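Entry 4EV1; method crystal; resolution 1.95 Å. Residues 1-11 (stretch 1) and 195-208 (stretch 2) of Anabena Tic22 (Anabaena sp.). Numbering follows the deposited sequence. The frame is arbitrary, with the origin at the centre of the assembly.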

# COMPACT_ATOMS: atom_id res chain seq x y z
N MET A 1 -22.99 -3.09 3.63
CA MET A 1 -21.50 -3.05 3.71
C MET A 1 -20.95 -2.93 2.30
O MET A 1 -21.69 -3.09 1.31
CB MET A 1 -20.97 -4.33 4.37
CG MET A 1 -21.07 -5.57 3.46
SD MET A 1 -20.61 -7.17 4.21
CE MET A 1 -22.22 -7.69 4.79
N LEU A 2 -19.64 -2.66 2.20
CA LEU A 2 -18.96 -2.64 0.92
C LEU A 2 -18.76 -4.07 0.43
O LEU A 2 -18.37 -4.96 1.19
CB LEU A 2 -17.61 -1.90 1.02
CG LEU A 2 -17.67 -0.44 1.45
CD1 LEU A 2 -16.29 0.12 1.75
CD2 LEU A 2 -18.37 0.39 0.39
N SER A 3 -19.03 -4.28 -0.86
CA SER A 3 -18.82 -5.58 -1.48
C SER A 3 -17.32 -5.82 -1.67
O SER A 3 -16.54 -4.87 -1.57
CB SER A 3 -19.51 -5.62 -2.83
OG SER A 3 -18.82 -4.84 -3.80
N GLU A 4 -16.94 -7.07 -1.91
CA GLU A 4 -15.58 -7.42 -2.31
C GLU A 4 -15.13 -6.69 -3.60
O GLU A 4 -13.96 -6.32 -3.74
CB GLU A 4 -15.42 -8.94 -2.49
CG GLU A 4 -15.22 -9.72 -1.17
CD GLU A 4 -13.85 -9.46 -0.49
OE1 GLU A 4 -12.96 -10.34 -0.58
OE2 GLU A 4 -13.66 -8.39 0.15
N GLN A 5 -16.05 -6.49 -4.55
CA GLN A 5 -15.71 -5.73 -5.74
C GLN A 5 -15.51 -4.24 -5.43
O GLN A 5 -14.60 -3.61 -5.97
CB GLN A 5 -16.74 -5.91 -6.87
CG GLN A 5 -16.37 -5.15 -8.15
CD GLN A 5 -15.03 -5.58 -8.76
OE1 GLN A 5 -14.62 -6.76 -8.67
NE2 GLN A 5 -14.34 -4.62 -9.39
N GLN A 6 -16.34 -3.69 -4.55
CA GLN A 6 -16.15 -2.30 -4.14
C GLN A 6 -14.82 -2.08 -3.41
O GLN A 6 -14.17 -1.07 -3.63
CB GLN A 6 -17.29 -1.83 -3.26
CG GLN A 6 -18.59 -1.64 -4.04
CD GLN A 6 -19.79 -1.39 -3.14
OE1 GLN A 6 -20.01 -2.09 -2.15
NE2 GLN A 6 -20.59 -0.38 -3.49
N ILE A 7 -14.47 -2.99 -2.50
CA ILE A 7 -13.22 -2.92 -1.76
C ILE A 7 -12.04 -3.03 -2.75
O ILE A 7 -11.11 -2.23 -2.68
CB ILE A 7 -13.13 -4.02 -0.66
CG1 ILE A 7 -14.18 -3.75 0.42
CG2 ILE A 7 -11.78 -4.07 -0.04
CD1 ILE A 7 -14.12 -4.71 1.61
N LYS A 8 -12.11 -3.97 -3.70
CA LYS A 8 -11.05 -4.10 -4.71
C LYS A 8 -10.86 -2.79 -5.48
O LYS A 8 -9.73 -2.36 -5.68
CB LYS A 8 -11.30 -5.29 -5.67
CG LYS A 8 -10.54 -5.19 -7.01
CD LYS A 8 -10.63 -6.45 -7.82
CE LYS A 8 -9.65 -6.48 -9.00
NZ LYS A 8 -9.76 -5.30 -9.91
N GLU A 9 -11.95 -2.13 -5.89
CA GLU A 9 -11.82 -0.92 -6.69
C GLU A 9 -11.23 0.25 -5.92
O GLU A 9 -10.59 1.10 -6.51
CB GLU A 9 -13.18 -0.49 -7.24
CG GLU A 9 -13.71 -1.39 -8.32
CD GLU A 9 -15.16 -1.05 -8.69
OE1 GLU A 9 -15.62 0.09 -8.40
OE2 GLU A 9 -15.83 -1.94 -9.27
N LYS A 10 -11.45 0.29 -4.60
CA LYS A 10 -10.84 1.30 -3.73
C LYS A 10 -9.34 1.02 -3.62
O LYS A 10 -8.53 1.92 -3.80
CB LYS A 10 -11.49 1.33 -2.34
CG LYS A 10 -12.93 1.94 -2.32
CD LYS A 10 -13.39 2.14 -0.91
CE LYS A 10 -14.81 2.67 -0.86
NZ LYS A 10 -14.90 3.93 -1.60
N LEU A 11 -9.00 -0.22 -3.33
CA LEU A 11 -7.60 -0.63 -3.24
C LEU A 11 -6.83 -0.45 -4.55
O LEU A 11 -5.61 -0.17 -4.54
CB LEU A 11 -7.51 -2.10 -2.79
CG LEU A 11 -8.00 -2.42 -1.40
CD1 LEU A 11 -8.00 -3.96 -1.11
CD2 LEU A 11 -7.23 -1.64 -0.34
N THR A 195 -11.78 -2.58 8.70
CA THR A 195 -12.96 -1.70 8.82
C THR A 195 -13.87 -1.76 7.60
O THR A 195 -15.10 -1.89 7.73
CB THR A 195 -12.58 -0.22 9.06
OG1 THR A 195 -11.78 -0.11 10.24
CG2 THR A 195 -13.86 0.65 9.17
N LEU A 196 -13.29 -1.66 6.40
CA LEU A 196 -14.10 -1.71 5.17
C LEU A 196 -14.78 -3.10 5.00
O LEU A 196 -15.86 -3.19 4.42
CB LEU A 196 -13.26 -1.40 3.93
CG LEU A 196 -12.52 -0.06 3.87
CD1 LEU A 196 -11.61 -0.04 2.67
CD2 LEU A 196 -13.48 1.07 3.82
N GLN A 197 -14.15 -4.15 5.50
CA GLN A 197 -14.72 -5.50 5.44
C GLN A 197 -15.84 -5.70 6.50
O GLN A 197 -16.78 -6.46 6.27
CB GLN A 197 -13.63 -6.56 5.65
CG GLN A 197 -12.60 -6.65 4.50
CD GLN A 197 -11.44 -7.60 4.79
OE1 GLN A 197 -10.96 -7.71 5.91
NE2 GLN A 197 -10.95 -8.26 3.75
N ASP A 198 -15.74 -5.01 7.66
CA ASP A 198 -16.56 -5.31 8.86
C ASP A 198 -17.72 -4.36 9.17
O ASP A 198 -18.56 -4.67 10.02
CB ASP A 198 -15.66 -5.42 10.11
CG ASP A 198 -14.67 -6.57 10.02
OD1 ASP A 198 -14.84 -7.43 9.12
OD2 ASP A 198 -13.71 -6.62 10.83
N LYS A 199 -17.78 -3.20 8.52
CA LYS A 199 -18.82 -2.22 8.85
C LYS A 199 -19.88 -2.01 7.76
O LYS A 199 -19.59 -2.17 6.57
CB LYS A 199 -18.18 -0.89 9.26
CG LYS A 199 -17.35 -1.00 10.51
CD LYS A 199 -17.60 0.16 11.47
CE LYS A 199 -16.91 -0.03 12.83
NZ LYS A 199 -16.32 1.28 13.29
N ASN A 200 -21.11 -1.68 8.18
CA ASN A 200 -22.22 -1.32 7.25
C ASN A 200 -22.33 0.21 7.04
O ASN A 200 -23.00 0.68 6.11
CB ASN A 200 -23.57 -1.87 7.75
CG ASN A 200 -23.91 -3.28 7.22
OD1 ASN A 200 -23.49 -3.67 6.13
ND2 ASN A 200 -24.69 -4.04 8.00
N ASP A 201 -21.68 0.97 7.92
CA ASP A 201 -21.71 2.44 7.89
C ASP A 201 -21.54 2.95 6.45
O ASP A 201 -20.49 2.75 5.81
CB ASP A 201 -20.65 3.01 8.84
CG ASP A 201 -20.66 2.33 10.24
OD1 ASP A 201 -21.47 1.40 10.44
OD2 ASP A 201 -19.89 2.69 11.14
N THR A 202 -22.58 3.58 5.93
CA THR A 202 -22.69 3.93 4.51
C THR A 202 -21.65 4.98 4.05
O THR A 202 -21.22 4.99 2.88
CB THR A 202 -24.12 4.43 4.19
OG1 THR A 202 -24.28 4.61 2.78
CG2 THR A 202 -24.39 5.75 4.86
N TRP A 203 -21.22 5.85 4.96
CA TRP A 203 -20.27 6.89 4.60
C TRP A 203 -18.93 6.33 4.11
O TRP A 203 -18.22 7.03 3.45
CB TRP A 203 -20.04 7.89 5.73
CG TRP A 203 -19.20 7.37 6.85
CD1 TRP A 203 -19.61 6.56 7.86
CD2 TRP A 203 -17.79 7.59 7.06
NE1 TRP A 203 -18.56 6.28 8.70
CE2 TRP A 203 -17.43 6.89 8.23
CE3 TRP A 203 -16.81 8.33 6.38
CZ2 TRP A 203 -16.14 6.90 8.73
CZ3 TRP A 203 -15.51 8.32 6.88
CH2 TRP A 203 -15.19 7.61 8.04
N LEU A 204 -18.62 5.07 4.43
CA LEU A 204 -17.34 4.44 3.99
C LEU A 204 -17.20 4.31 2.48
O LEU A 204 -16.07 4.18 1.96
CB LEU A 204 -17.14 3.09 4.67
CG LEU A 204 -17.07 3.15 6.19
CD1 LEU A 204 -17.10 1.75 6.80
CD2 LEU A 204 -15.81 3.89 6.64
N ASN A 205 -18.32 4.37 1.77
CA ASN A 205 -18.34 4.59 0.33
C ASN A 205 -17.51 5.81 -0.12
O ASN A 205 -17.04 5.85 -1.25
CB ASN A 205 -19.77 4.83 -0.16
CG ASN A 205 -20.58 3.57 -0.21
OD1 ASN A 205 -21.72 3.54 0.27
ND2 ASN A 205 -20.00 2.52 -0.78
N GLN A 206 -17.39 6.81 0.76
CA GLN A 206 -16.62 8.02 0.43
C GLN A 206 -15.10 7.83 0.55
O GLN A 206 -14.34 8.69 0.09
CB GLN A 206 -16.99 9.17 1.35
CG GLN A 206 -18.45 9.60 1.27
CD GLN A 206 -18.82 10.49 2.43
OE1 GLN A 206 -18.11 11.46 2.73
NE2 GLN A 206 -19.92 10.16 3.09
N VAL A 207 -14.59 6.93 1.18
CA VAL A 207 -13.19 6.67 1.46
C VAL A 207 -12.49 6.33 0.16
O VAL A 207 -12.99 5.53 -0.65
CB VAL A 207 -13.01 5.52 2.47
CG1 VAL A 207 -11.53 5.20 2.64
CG2 VAL A 207 -13.64 5.88 3.80
N VAL A 208 -11.44 6.99 -0.03
CA VAL A 208 -10.55 6.73 -1.16
C VAL A 208 -9.11 6.66 -0.65
O VAL A 208 -8.73 7.33 0.33
CB VAL A 208 -10.66 7.82 -2.25
CG1 VAL A 208 -12.05 7.81 -2.86
CG2 VAL A 208 -10.33 9.18 -1.67

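The N-terminal segment and its first helix pack against a helix end, loop and 3-10 turn far along the same chain, through a small leucine-isoleucine core flanked by polar bonds near both ends of stretch 1. Together the two surfaces bury 631 Å². The backbones come closest at the start, where the CA atoms of Met1 and Asn200 lie 4.0 Å apart; farther along, the CA atoms of Lys10 and Val208 are separated by 6.0 Å.

Met1 N donates a short hydrogen bond to Asn200 OD1 (2.6 Å), tying the chain terminus to the loop that follows the helix ending in residues 195-198. Beside it, Met1 CA makes a CA-H...O contact with Lys199 O at 3.5 Å, while the end of the methionine side chain leads away.

Leu2, buried and directed toward stretch 2, packs against two leucines: its CD1 lies 3.6 Å from Leu196 CD2 and 4.3 Å from Leu204 CB. Five residues on, in the helix, Ile7 adds to this apolar patch, with CD1 4.1 Å from Leu196 CB and 3.8 Å from Gln197 CG. Ile7 CD1 also sits 3.6 Å from Leu196 O, a carbonyl buried by the contact that finds no polar partner.

Between these two residues, Ser3 caps the helix: Gln6 N donates to Ser3 OG (2.8 Å), and Ser3 N donates in return to Gln6 OE1 (2.7 Å).

Lys10 reaches across with an extended chain that bends at its last torsion (chi4 m). Its CE passes 3.4 Å from Leu204 O, and its NZ donates to Asn205 O (2.9 Å) and Val207 O (2.7 Å). The ammonium group thus binds two backbone carbonyls where the 3-10 segment gives way to a strand, a charge-assisted pairing that relies on main-chain acceptors.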